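Local coordinates for pirin-like protein (Geobacillus kaustophilus, PDB 2P17) that is of unknown function but belongs to the pirin family, has the cupin fold and binds one iron ion per subunit, at residues 199-204 with 233-238; 170-175 with 227-232; 25-30 with 191-196; 180-185 with 237-242. All coordinates share one frame; numbering follows the deposited sequence.

Contact 1 (199-204 with 233-238)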
loop_
_atom_site.group_PDB
_atom_site.type_symbol
_atom_site.label_atom_id
_atom_site.label_comp_id
_atom_site.label_asym_id
_atom_site.label_seq_id
_atom_site.Cartn_x
_atom_site.Cartn_y
_atom_site.Cartn_z
ATOM N N GLY A 199 -12.416 1.229 13.582
ATOM C CA GLY A 199 -13.052 2.508 13.369
ATOM C C GLY A 199 -14.265 2.349 12.490
ATOM O O GLY A 199 -14.706 1.230 12.216
ATOM N N VAL A 200 -14.822 3.481 12.067
ATOM C CA VAL A 200 -15.904 3.505 11.076
ATOM C C VAL A 200 -15.450 4.367 9.887
ATOM O O VAL A 200 -14.660 5.311 10.053
ATOM C CB VAL A 200 -17.259 3.992 11.661
ATOM C CG1 VAL A 200 -17.778 2.993 12.669
ATOM C CG2 VAL A 200 -17.127 5.358 12.292
ATOM N N PHE A 201 -15.968 4.040 8.702
ATOM C CA PHE A 201 -15.358 4.501 7.457
ATOM C C PHE A 201 -16.388 4.885 6.426
ATOM O O PHE A 201 -17.382 4.190 6.249
ATOM C CB PHE A 201 -14.477 3.389 6.869
ATOM C CG PHE A 201 -13.331 3.005 7.744
ATOM C CD1 PHE A 201 -12.098 3.641 7.606
ATOM C CD2 PHE A 201 -13.477 2.027 8.722
ATOM C CE1 PHE A 201 -11.036 3.285 8.416
ATOM C CE2 PHE A 201 -12.421 1.687 9.546
ATOM C CZ PHE A 201 -11.198 2.310 9.392
ATOM N N GLY A 202 -16.121 5.978 5.721
ATOM C CA GLY A 202 -16.922 6.362 4.564
ATOM C C GLY A 202 -18.243 6.997 4.913
ATOM O O GLY A 202 -18.546 7.242 6.080
ATOM N N ALA A 203 -19.040 7.248 3.875
ATOM C CA ALA A 203 -20.313 7.944 4.023
ATOM C C ALA A 203 -21.301 7.255 4.961
ATOM O O ALA A 203 -22.088 7.928 5.642
ATOM C CB ALA A 203 -20.946 8.157 2.669
ATOM N N ASP A 204 -21.246 5.927 5.006
ATOM C CA ASP A 204 -22.204 5.130 5.769
ATOM C C ASP A 204 -21.634 4.601 7.087
ATOM O O ASP A 204 -22.271 3.773 7.749
ATOM C CB ASP A 204 -22.712 3.960 4.921
ATOM C CG ASP A 204 -23.400 4.410 3.648
ATOM O OD1 ASP A 204 -24.314 5.258 3.732
ATOM O OD2 ASP A 204 -23.025 3.913 2.563
ATOM N N GLU A 233 -11.087 2.371 18.319
ATOM C CA GLU A 233 -9.867 2.069 19.062
ATOM C C GLU A 233 -8.691 2.824 18.419
ATOM O O GLU A 233 -8.844 3.404 17.331
ATOM C CB GLU A 233 -9.579 0.573 19.067
ATOM C CG GLU A 233 -10.657 -0.312 19.650
ATOM C CD GLU A 233 -10.338 -1.773 19.410
ATOM O OE1 GLU A 233 -10.491 -2.244 18.261
ATOM O OE2 GLU A 233 -9.902 -2.441 20.370
ATOM N N LYS A 234 -7.539 2.852 19.089
ATOM C CA LYS A 234 -6.322 3.424 18.491
ATOM C C LYS A 234 -6.098 2.737 17.147
ATOM O O LYS A 234 -5.925 1.525 17.088
ATOM C CB LYS A 234 -5.115 3.221 19.423
ATOM C CG LYS A 234 -3.823 3.902 18.984
ATOM C CD LYS A 234 -3.971 5.410 18.929
ATOM N N LEU A 235 -6.110 3.529 16.075
ATOM C CA LEU A 235 -6.197 2.999 14.718
ATOM C C LEU A 235 -4.926 3.265 13.920
ATOM O O LEU A 235 -4.429 4.389 13.896
ATOM C CB LEU A 235 -7.402 3.635 14.010
ATOM C CG LEU A 235 -7.761 3.318 12.561
ATOM C CD1 LEU A 235 -8.183 1.869 12.408
ATOM C CD2 LEU A 235 -8.898 4.215 12.124
ATOM N N ARG A 236 -4.416 2.225 13.268
ATOM C CA ARG A 236 -3.312 2.379 12.335
ATOM C C ARG A 236 -3.692 1.682 11.034
ATOM O O ARG A 236 -4.128 0.540 11.058
ATOM C CB ARG A 236 -2.016 1.798 12.902
ATOM C CG ARG A 236 -0.784 2.131 12.075
ATOM C CD ARG A 236 0.490 1.794 12.847
ATOM N NE ARG A 236 1.681 2.302 12.171
ATOM C CZ ARG A 236 2.839 2.560 12.775
ATOM N NH1 ARG A 236 2.983 2.375 14.090
ATOM N NH2 ARG A 236 3.860 3.014 12.064
ATOM N N LEU A 237 -3.544 2.373 9.905
ATOM C CA LEU A 237 -3.956 1.799 8.624
ATOM C C LEU A 237 -3.119 2.348 7.477
ATOM O O LEU A 237 -2.494 3.397 7.597
ATOM C CB LEU A 237 -5.451 2.046 8.375
ATOM C CG LEU A 237 -5.916 3.499 8.200
ATOM C CD1 LEU A 237 -5.661 4.052 6.797
ATOM C CD2 LEU A 237 -7.395 3.594 8.535
ATOM N N LEU A 238 -3.121 1.613 6.373
ATOM C CA LEU A 238 -2.538 2.066 5.113
ATOM C C LEU A 238 -3.641 2.245 4.088
ATOM O O LEU A 238 -4.461 1.362 3.901
ATOM C CB LEU A 238 -1.506 1.055 4.606
ATOM C CG LEU A 238 -0.238 0.909 5.448
ATOM C CD1 LEU A 238 0.477 -0.366 5.048
ATOM C CD2 LEU A 238 0.661 2.119 5.303
#
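Strand 199-201, with Phe201, and strand 235-238, with Leu235 and Leu237, approach to 9.8 Å between axes, and their directions differ by 41°. No hydrogen bond joins them. The backbones come nearest at Gly199 and Glu233, whose CA atoms are 6.5 Å apart. Further along, side chains bridge the gap. Phe201 comes from one strand and the two leucines from the other, in opposite directions. The ring of Phe201 presents its outer end to both. Leu237 CD2 sits at the ring edge, near the ring plane, 3.7 Å from Phe201 CE1. Leu235 CD2 approaches obliquely and lies 4.0 Å from Phe201 CZ. The two leucines use different torsions: Leu235 CG is anti to the backbone N (chi1 179°), while Leu237 CG stands between N and the carbonyl carbon (chi1 65°). Both still bring CD2 to the same end of the ring. The buried contact lies inside the C-terminal cupin barrel, where side chains of facing strands meet. Phe201 also packs on Ile7 of strand 3-19, on Leu192 and Ile194 of strand 189-196, and on Val229 of strand 224-231. Strand 198-201 pairs with strand 224-231, whereas strand 235-242 lies between strands 167-174 and 189-196.

Contact 2 (170-175 with 227-232)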
loop_
_atom_site.group_PDB
_atom_site.type_symbol
_atom_site.label_atom_id
_atom_site.label_comp_id
_atom_site.label_asym_id
_atom_site.label_seq_id
_atom_site.Cartn_x
_atom_site.Cartn_y
_atom_site.Cartn_z
ATOM N N VAL A 170 -0.819 6.430 1.931
ATOM C CA VAL A 170 -0.692 7.129 3.190
ATOM C C VAL A 170 -0.859 6.188 4.367
ATOM O O VAL A 170 -1.633 5.226 4.311
ATOM C CB VAL A 170 -1.703 8.303 3.332
ATOM C CG1 VAL A 170 -1.506 9.370 2.232
ATOM C CG2 VAL A 170 -3.144 7.820 3.369
ATOM N N GLU A 171 -0.107 6.457 5.421
ATOM C CA GLU A 171 -0.267 5.746 6.677
ATOM C C GLU A 171 -0.948 6.659 7.690
ATOM O O GLU A 171 -0.462 7.759 7.963
ATOM C CB GLU A 171 1.092 5.295 7.188
ATOM C CG GLU A 171 1.034 4.518 8.495
ATOM C CD GLU A 171 2.407 4.186 8.994
ATOM O OE1 GLU A 171 3.322 4.987 8.725
ATOM O OE2 GLU A 171 2.559 3.147 9.665
HETATM N N MSE A 172 -2.066 6.196 8.242
HETATM C CA MSE A 172 -2.795 6.967 9.243
HETATM C C MSE A 172 -2.674 6.325 10.599
HETATM O O MSE A 172 -2.860 5.113 10.732
HETATM C CB MSE A 172 -4.272 7.064 8.892
HETATM C CG MSE A 172 -4.545 7.663 7.560
HETATM SE SE MSE A 172 -6.443 7.962 7.434
HETATM C CE MSE A 172 -6.515 8.057 5.613
ATOM N N ILE A 173 -2.347 7.144 11.591
ATOM C CA ILE A 173 -2.391 6.747 12.991
ATOM C C ILE A 173 -3.367 7.714 13.650
ATOM O O ILE A 173 -3.132 8.929 13.675
ATOM C CB ILE A 173 -1.021 6.818 13.668
ATOM C CG1 ILE A 173 -0.004 5.916 12.941
ATOM C CG2 ILE A 173 -1.155 6.394 15.130
ATOM C CD1 ILE A 173 1.445 6.035 13.459
ATOM N N VAL A 174 -4.468 7.168 14.155
ATOM C CA VAL A 174 -5.599 7.992 14.572
ATOM C C VAL A 174 -6.001 7.622 15.992
ATOM O O VAL A 174 -6.211 6.451 16.292
ATOM C CB VAL A 174 -6.800 7.797 13.616
ATOM C CG1 VAL A 174 -7.893 8.808 13.921
ATOM C CG2 VAL A 174 -6.369 7.950 12.141
ATOM N N GLU A 175 -6.117 8.629 16.853
ATOM C CA GLU A 175 -6.527 8.412 18.241
ATOM C C GLU A 175 -8.032 8.171 18.318
ATOM O O GLU A 175 -8.793 8.705 17.503
ATOM C CB GLU A 175 -6.104 9.598 19.127
ATOM C CG GLU A 175 -4.605 9.965 19.073
ATOM C CD GLU A 175 -3.673 8.827 19.470
ATOM O OE1 GLU A 175 -3.863 8.256 20.564
ATOM O OE2 GLU A 175 -2.739 8.508 18.692
ATOM N N LEU A 227 -12.695 10.519 1.654
ATOM C CA LEU A 227 -13.006 9.396 2.523
ATOM C C LEU A 227 -12.829 9.773 3.982
ATOM O O LEU A 227 -11.736 10.173 4.410
ATOM C CB LEU A 227 -12.137 8.189 2.211
ATOM C CG LEU A 227 -12.548 7.024 3.119
ATOM C CD1 LEU A 227 -13.621 6.195 2.443
ATOM C CD2 LEU A 227 -11.369 6.167 3.486
ATOM N N ASN A 228 -13.916 9.634 4.733
ATOM C CA ASN A 228 -13.931 9.902 6.163
ATOM C C ASN A 228 -13.520 8.672 6.967
ATOM O O ASN A 228 -13.936 7.556 6.664
ATOM C CB ASN A 228 -15.328 10.368 6.606
ATOM C CG ASN A 228 -15.729 11.701 6.002
ATOM O OD1 ASN A 228 -14.887 12.477 5.551
ATOM N ND2 ASN A 228 -17.028 11.973 5.993
ATOM N N VAL A 229 -12.685 8.895 7.976
ATOM C CA VAL A 229 -12.197 7.846 8.859
ATOM C C VAL A 229 -12.371 8.311 10.300
ATOM O O VAL A 229 -11.870 9.375 10.661
ATOM C CB VAL A 229 -10.675 7.594 8.636
ATOM C CG1 VAL A 229 -10.113 6.639 9.683
ATOM C CG2 VAL A 229 -10.420 7.046 7.231
ATOM N N THR A 230 -13.082 7.529 11.115
ATOM C CA THR A 230 -13.204 7.837 12.552
ATOM C C THR A 230 -12.696 6.660 13.374
ATOM O O THR A 230 -13.217 5.559 13.247
ATOM C CB THR A 230 -14.665 8.158 12.956
ATOM O OG1 THR A 230 -15.156 9.237 12.149
ATOM C CG2 THR A 230 -14.737 8.552 14.424
ATOM N N ALA A 231 -11.683 6.892 14.214
ATOM C CA ALA A 231 -11.148 5.806 15.058
ATOM C C ALA A 231 -12.095 5.505 16.207
ATOM O O ALA A 231 -12.629 6.422 16.829
ATOM C CB ALA A 231 -9.771 6.156 15.607
ATOM N N ARG A 232 -12.296 4.222 16.477
ATOM C CA ARG A 232 -12.959 3.813 17.713
ATOM C C ARG A 232 -11.944 3.300 18.731
ATOM O O ARG A 232 -11.943 3.752 19.874
ATOM C CB ARG A 232 -14.093 2.836 17.420
ATOM C CG ARG A 232 -15.262 3.505 16.668
ATOM C CD ARG A 232 -15.838 4.713 17.436
ATOM N NE ARG A 232 -16.637 5.594 16.583
ATOM C CZ ARG A 232 -17.126 6.769 16.968
ATOM N NH1 ARG A 232 -17.841 7.498 16.120
#
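Met172 and Val229 cross obliquely, each pointing toward the opposing strand. Met172 is modelled as selenomethionine. Its selenium, SE, carries the touch and lies 4.1 Å from Val229 CG2. The Met172 side chain starts with CG anti to the carbonyl carbon (chi1 -57°) and is extended from there, which carries the selenium out to the valine. Val229 answers with one branch, CG2. The second pair is closer. Val174 CG1 is 3.7 Å from Ala231 CB, and the CA atoms of these two residues are 6.0 Å apart. CG1 is the branch turned away from the Val174 backbone N (chi1 -171°). The small methyl of Ala231 also meets backbone: its CB lies 3.6 Å from Val174 O and 3.3 Å from Glu175 O. The two strands share no hydrogen bond, so apolar side chains and this methyl-to-carbonyl packing make the contact. Met172, Val174, Val229 and Ala231 are all buried between facing strands of the C-terminal cupin barrel. The layer is continued by Val180 and Gln182 of strand 179-185, and by Phe201 and Leu235, which touch Val229. Strand 167-174 pairs with strands 145-149 and 235-242. Strand 224-231 pairs instead with strands 179-185 and 198-201, and, in parallel, with strand 3-19.

Contact 3 (25-30 with 191-196)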
loop_
_atom_site.group_PDB
_atom_site.type_symbol
_atom_site.label_atom_id
_atom_site.label_comp_id
_atom_site.label_asym_id
_atom_site.label_seq_id
_atom_site.Cartn_x
_atom_site.Cartn_y
_atom_site.Cartn_z
ATOM N N GLY A 25 -1.054 -14.125 3.478
ATOM C CA GLY A 25 -2.489 -13.852 3.281
ATOM C C GLY A 25 -2.707 -12.991 2.065
ATOM O O GLY A 25 -1.924 -12.080 1.812
ATOM N N SER A 26 -3.753 -13.297 1.302
ATOM C CA SER A 26 -4.112 -12.497 0.131
ATOM C C SER A 26 -5.057 -11.377 0.541
ATOM O O SER A 26 -6.123 -11.630 1.113
ATOM C CB SER A 26 -4.736 -13.355 -0.979
ATOM O OG SER A 26 -3.720 -13.863 -1.835
ATOM N N VAL A 27 -4.632 -10.143 0.293
ATOM C CA VAL A 27 -5.451 -8.970 0.596
ATOM C C VAL A 27 -6.212 -8.566 -0.668
ATOM O O VAL A 27 -7.437 -8.401 -0.661
ATOM C CB VAL A 27 -4.602 -7.809 1.174
ATOM C CG1 VAL A 27 -5.500 -6.684 1.677
ATOM C CG2 VAL A 27 -3.674 -8.303 2.309
ATOM N N LEU A 28 -5.463 -8.412 -1.754
ATOM C CA LEU A 28 -6.020 -8.308 -3.088
ATOM C C LEU A 28 -5.515 -9.529 -3.827
ATOM O O LEU A 28 -4.296 -9.680 -4.029
ATOM C CB LEU A 28 -5.532 -7.029 -3.797
ATOM C CG LEU A 28 -6.331 -5.736 -3.610
ATOM C CD1 LEU A 28 -6.334 -5.267 -2.163
ATOM C CD2 LEU A 28 -5.783 -4.640 -4.536
ATOM N N GLU A 29 -6.441 -10.402 -4.209
ATOM C CA GLU A 29 -6.096 -11.624 -4.922
ATOM C C GLU A 29 -5.637 -11.290 -6.337
ATOM O O GLU A 29 -6.101 -10.296 -6.911
ATOM C CB GLU A 29 -7.298 -12.574 -4.957
ATOM C CG GLU A 29 -8.363 -12.251 -6.020
ATOM C CD GLU A 29 -9.307 -11.116 -5.638
ATOM O OE1 GLU A 29 -9.153 -10.525 -4.546
ATOM O OE2 GLU A 29 -10.223 -10.822 -6.445
ATOM N N PRO A 30 -4.720 -12.100 -6.901
ATOM C CA PRO A 30 -4.304 -11.892 -8.289
ATOM C C PRO A 30 -5.407 -12.280 -9.276
ATOM O O PRO A 30 -6.369 -12.947 -8.890
ATOM C CB PRO A 30 -3.100 -12.826 -8.441
ATOM C CG PRO A 30 -3.337 -13.909 -7.443
ATOM C CD PRO A 30 -4.018 -13.241 -6.276
ATOM N N PHE A 191 -8.419 1.460 -1.769
ATOM C CA PHE A 191 -8.853 0.678 -0.638
ATOM C C PHE A 191 -7.941 1.040 0.523
ATOM O O PHE A 191 -6.922 1.720 0.343
ATOM C CB PHE A 191 -8.741 -0.831 -0.956
ATOM C CG PHE A 191 -7.330 -1.292 -1.196
ATOM C CD1 PHE A 191 -6.565 -1.748 -0.131
ATOM C CD2 PHE A 191 -6.747 -1.193 -2.451
ATOM C CE1 PHE A 191 -5.243 -2.129 -0.318
ATOM C CE2 PHE A 191 -5.423 -1.566 -2.657
ATOM C CZ PHE A 191 -4.670 -2.042 -1.596
ATOM N N LEU A 192 -8.279 0.564 1.705
ATOM C CA LEU A 192 -7.353 0.672 2.833
ATOM C C LEU A 192 -7.231 -0.665 3.539
ATOM O O LEU A 192 -8.116 -1.510 3.420
ATOM C CB LEU A 192 -7.741 1.819 3.803
ATOM C CG LEU A 192 -9.126 1.770 4.451
ATOM C CD1 LEU A 192 -9.178 0.811 5.645
ATOM C CD2 LEU A 192 -9.559 3.170 4.876
ATOM N N TYR A 193 -6.127 -0.859 4.246
ATOM C CA TYR A 193 -5.926 -2.071 5.019
ATOM C C TYR A 193 -5.585 -1.677 6.443
ATOM O O TYR A 193 -4.716 -0.829 6.663
ATOM C CB TYR A 193 -4.807 -2.935 4.406
ATOM C CG TYR A 193 -4.531 -4.164 5.225
ATOM C CD1 TYR A 193 -5.408 -5.236 5.205
ATOM C CD2 TYR A 193 -3.408 -4.230 6.060
ATOM C CE1 TYR A 193 -5.165 -6.365 5.974
ATOM C CE2 TYR A 193 -3.163 -5.353 6.851
ATOM C CZ TYR A 193 -4.050 -6.416 6.785
ATOM O OH TYR A 193 -3.834 -7.546 7.554
ATOM N N ILE A 194 -6.270 -2.283 7.417
ATOM C CA ILE A 194 -6.126 -1.873 8.798
ATOM C C ILE A 194 -5.096 -2.744 9.511
ATOM O O ILE A 194 -5.240 -3.964 9.574
ATOM C CB ILE A 194 -7.484 -1.901 9.549
ATOM C CG1 ILE A 194 -8.482 -0.995 8.829
ATOM C CG2 ILE A 194 -7.296 -1.422 10.980
ATOM C CD1 ILE A 194 -9.913 -1.119 9.329
ATOM N N LEU A 195 -4.065 -2.091 10.046
ATOM C CA LEU A 195 -2.995 -2.778 10.762
ATOM C C LEU A 195 -3.329 -3.019 12.234
ATOM O O LEU A 195 -2.950 -4.055 12.804
ATOM C CB LEU A 195 -1.696 -1.961 10.674
ATOM C CG LEU A 195 -1.146 -1.753 9.262
ATOM C CD1 LEU A 195 -0.087 -0.654 9.256
ATOM C CD2 LEU A 195 -0.602 -3.056 8.724
ATOM N N GLU A 196 -4.009 -2.056 12.846
ATOM C CA GLU A 196 -4.219 -2.043 14.307
ATOM C C GLU A 196 -5.516 -1.309 14.593
ATOM O O GLU A 196 -5.810 -0.288 13.968
ATOM C CB GLU A 196 -3.054 -1.319 14.998
ATOM C CG GLU A 196 -2.977 -1.465 16.519
ATOM C CD GLU A 196 -1.992 -0.464 17.141
ATOM O OE1 GLU A 196 -1.170 0.130 16.397
ATOM O OE2 GLU A 196 -2.047 -0.263 18.374
#
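A classic beta bulge, in which Val27 and Leu28 both face Leu42, brings these two consecutive side chains against Phe191 and Tyr193. The chain turns a corner at Val27. The contact joins the pirin family region near the N-terminus to the C-terminal cupin domain. Leu28 and Phe191 approach from opposite directions. Leu28 CD1 sits over one face of the Phe191 ring, 3.7 Å from its centroid and 12° off the normal, a well-centred CH-pi contact. The other methyl, Leu28 CD2, reaches the ring at CE2, 3.6 Å away. Phe191 CG stands between the backbone N and the carbonyl carbon (chi1 64°), which turns the ring to meet the leucine. Val27 crosses Tyr193 at about a right angle, and Val27 CG1 approaches Tyr193 CD1 obliquely at 3.8 Å. Leu42 touches Phe191 as well, and the ring of Tyr240 meets that of Phe191 with planes about 25° apart. With an alanine here, in place of Phe191, Leu28 CD1 would probably lose its ring face and a gap would be likely to open beside Leu42 and Tyr240. No hydrogen bond crosses between the segments. The joint therefore rests on the fit of buried methyls against aromatic rings.

Contact 4 (180-185 with 237-242)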
loop_
_atom_site.group_PDB
_atom_site.type_symbol
_atom_site.label_atom_id
_atom_site.label_comp_id
_atom_site.label_asym_id
_atom_site.label_seq_id
_atom_site.Cartn_x
_atom_site.Cartn_y
_atom_site.Cartn_z
ATOM N N VAL A 180 -10.624 11.806 10.592
ATOM C CA VAL A 180 -9.627 12.235 9.605
ATOM C C VAL A 180 -10.265 12.125 8.233
ATOM O O VAL A 180 -11.068 11.223 7.991
ATOM C CB VAL A 180 -8.369 11.309 9.629
ATOM C CG1 VAL A 180 -7.360 11.702 8.556
ATOM C CG2 VAL A 180 -7.695 11.342 10.979
ATOM N N VAL A 181 -9.893 13.033 7.335
ATOM C CA VAL A 181 -10.388 13.004 5.965
ATOM C C VAL A 181 -9.226 12.851 4.989
ATOM O O VAL A 181 -8.224 13.583 5.086
ATOM C CB VAL A 181 -11.137 14.316 5.621
ATOM C CG1 VAL A 181 -11.597 14.314 4.187
ATOM C CG2 VAL A 181 -12.330 14.511 6.547
ATOM N N GLN A 182 -9.357 11.905 4.062
ATOM C CA GLN A 182 -8.439 11.795 2.925
ATOM C C GLN A 182 -9.144 12.201 1.623
ATOM O O GLN A 182 -10.198 11.649 1.289
ATOM C CB GLN A 182 -7.912 10.368 2.810
ATOM C CG GLN A 182 -7.056 10.137 1.570
ATOM C CD GLN A 182 -5.727 10.864 1.605
ATOM O OE1 GLN A 182 -5.085 10.947 2.650
ATOM N NE2 GLN A 182 -5.301 11.384 0.461
ATOM N N ASP A 183 -8.547 13.144 0.894
ATOM C CA ASP A 183 -9.034 13.554 -0.436
ATOM C C ASP A 183 -8.528 12.613 -1.518
ATOM O O ASP A 183 -7.383 12.158 -1.465
ATOM C CB ASP A 183 -8.590 14.983 -0.767
ATOM C CG ASP A 183 -7.085 15.168 -0.650
ATOM O OD1 ASP A 183 -6.506 14.745 0.374
ATOM O OD2 ASP A 183 -6.483 15.732 -1.590
ATOM N N LEU A 184 -9.383 12.318 -2.496
ATOM C CA LEU A 184 -8.982 11.515 -3.647
ATOM C C LEU A 184 -9.632 12.047 -4.900
ATOM O O LEU A 184 -10.810 12.374 -4.880
ATOM C CB LEU A 184 -9.435 10.061 -3.483
ATOM C CG LEU A 184 -8.776 9.253 -2.371
ATOM C CD1 LEU A 184 -9.509 7.935 -2.246
ATOM C CD2 LEU A 184 -7.275 9.037 -2.651
ATOM N N PRO A 185 -8.875 12.124 -6.008
ATOM C CA PRO A 185 -9.503 12.448 -7.299
ATOM C C PRO A 185 -10.563 11.398 -7.622
ATOM O O PRO A 185 -10.388 10.220 -7.292
ATOM C CB PRO A 185 -8.344 12.369 -8.282
ATOM C CG PRO A 185 -7.111 12.637 -7.426
ATOM C CD PRO A 185 -7.410 11.986 -6.114
ATOM N N LEU A 237 -3.544 2.373 9.905
ATOM C CA LEU A 237 -3.956 1.799 8.624
ATOM C C LEU A 237 -3.119 2.348 7.477
ATOM O O LEU A 237 -2.494 3.397 7.597
ATOM C CB LEU A 237 -5.451 2.046 8.375
ATOM C CG LEU A 237 -5.916 3.499 8.200
ATOM C CD1 LEU A 237 -5.661 4.052 6.797
ATOM C CD2 LEU A 237 -7.395 3.594 8.535
ATOM N N LEU A 238 -3.121 1.613 6.373
ATOM C CA LEU A 238 -2.538 2.066 5.113
ATOM C C LEU A 238 -3.641 2.245 4.088
ATOM O O LEU A 238 -4.461 1.362 3.901
ATOM C CB LEU A 238 -1.506 1.055 4.606
ATOM C CG LEU A 238 -0.238 0.909 5.448
ATOM C CD1 LEU A 238 0.477 -0.366 5.048
ATOM C CD2 LEU A 238 0.661 2.119 5.303
ATOM N N LEU A 239 -3.653 3.398 3.427
ATOM C CA LEU A 239 -4.598 3.670 2.347
ATOM C C LEU A 239 -3.830 3.726 1.036
ATOM O O LEU A 239 -2.812 4.428 0.930
ATOM C CB LEU A 239 -5.336 4.995 2.591
ATOM C CG LEU A 239 -6.426 5.451 1.615
ATOM C CD1 LEU A 239 -7.472 6.296 2.322
ATOM C CD2 LEU A 239 -5.824 6.236 0.440
ATOM N N TYR A 240 -4.334 3.001 0.037
ATOM C CA TYR A 240 -3.720 2.941 -1.285
ATOM C C TYR A 240 -4.769 3.333 -2.305
ATOM O O TYR A 240 -5.854 2.762 -2.308
ATOM C CB TYR A 240 -3.310 1.519 -1.625
ATOM C CG TYR A 240 -2.319 0.826 -0.722
ATOM C CD1 TYR A 240 -0.958 0.823 -1.031
ATOM C CD2 TYR A 240 -2.742 0.106 0.399
ATOM C CE1 TYR A 240 -0.037 0.113 -0.231
ATOM C CE2 TYR A 240 -1.830 -0.599 1.195
ATOM C CZ TYR A 240 -0.481 -0.583 0.872
ATOM O OH TYR A 240 0.409 -1.290 1.654
ATOM N N ALA A 241 -4.458 4.284 -3.187
ATOM C CA ALA A 241 -5.388 4.632 -4.253
ATOM C C ALA A 241 -4.591 5.099 -5.439
ATOM O O ALA A 241 -3.579 5.768 -5.271
ATOM C CB ALA A 241 -6.346 5.713 -3.791
ATOM N N GLY A 242 -5.017 4.741 -6.642
ATOM C CA GLY A 242 -4.235 5.102 -7.804
ATOM C C GLY A 242 -5.074 5.366 -9.030
ATOM O O GLY A 242 -6.258 5.030 -9.078
#
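Leu184 CD2 meets the methyl of Ala241, with CB 3.6 Å away. The same CD2 is 4.4 Å from Leu239 CD2, a looser touch. Two residues earlier on each strand, Leu239 CD1 packs on Gln182 CG, 3.9 Å away. The two side chains meet at a slant. These residues lie on strands 180-185 and 237-242, which run in nearly the same direction, 19° apart, with their axes 8.4 Å from each other. They are not paired by hydrogen bonds. The contact joins two facing walls of the cupin beta-barrel, in its interior. Strand 179-185 pairs with strand 224-231, and strand 235-242 with strands 167-174 and 189-196. Leu227 and Val170 also pack on Leu239. The next shell fixes the glutamine. Its CG is anti to the backbone N (chi1 174°), and the chain then bends at chi2. Gln182 NE2 donates to Asp183 O at 2.9 Å, with an N-H...O angle of 144° and a tilt out of the carbonyl plane. NE2 also bonds Ser153 O, and OE1 bonds Ser154 OG. A leucine in its place would probably leave Ser153 O, Ser154 OG and Asp183 O without these amide partners. Gln182 thus has two roles. Its CB and CG belong to the apolar layer, and its buried amide is satisfied by Ser153, Ser154 and Asp183.

Contacts 1, 2 and 4 lie in the C-terminal cupin domain, with centres 5 to 11 Å apart. Contacts 1 and 4 share strand 235-242. Contact 2 adjoins contact 1 through a salt bridge, Arg236 NH2 to Glu171 OE2, 2.7 Å. The centre of contact 3 is 14 to 16 Å from those of the others, and it reaches residues 25-30. Backbone bonds such as Leu238 O to Tyr193 N, 2.8 Å, tie its strand 189-196 to strand 235-242. Along the chain, contact 3 precedes contact 1, contact 2 crosses all three others, and contacts 3 and 4 cross too. Strand 235-242 thus links the C-terminal core to the strand that meets the N-terminal region. All four lie away from the iron site.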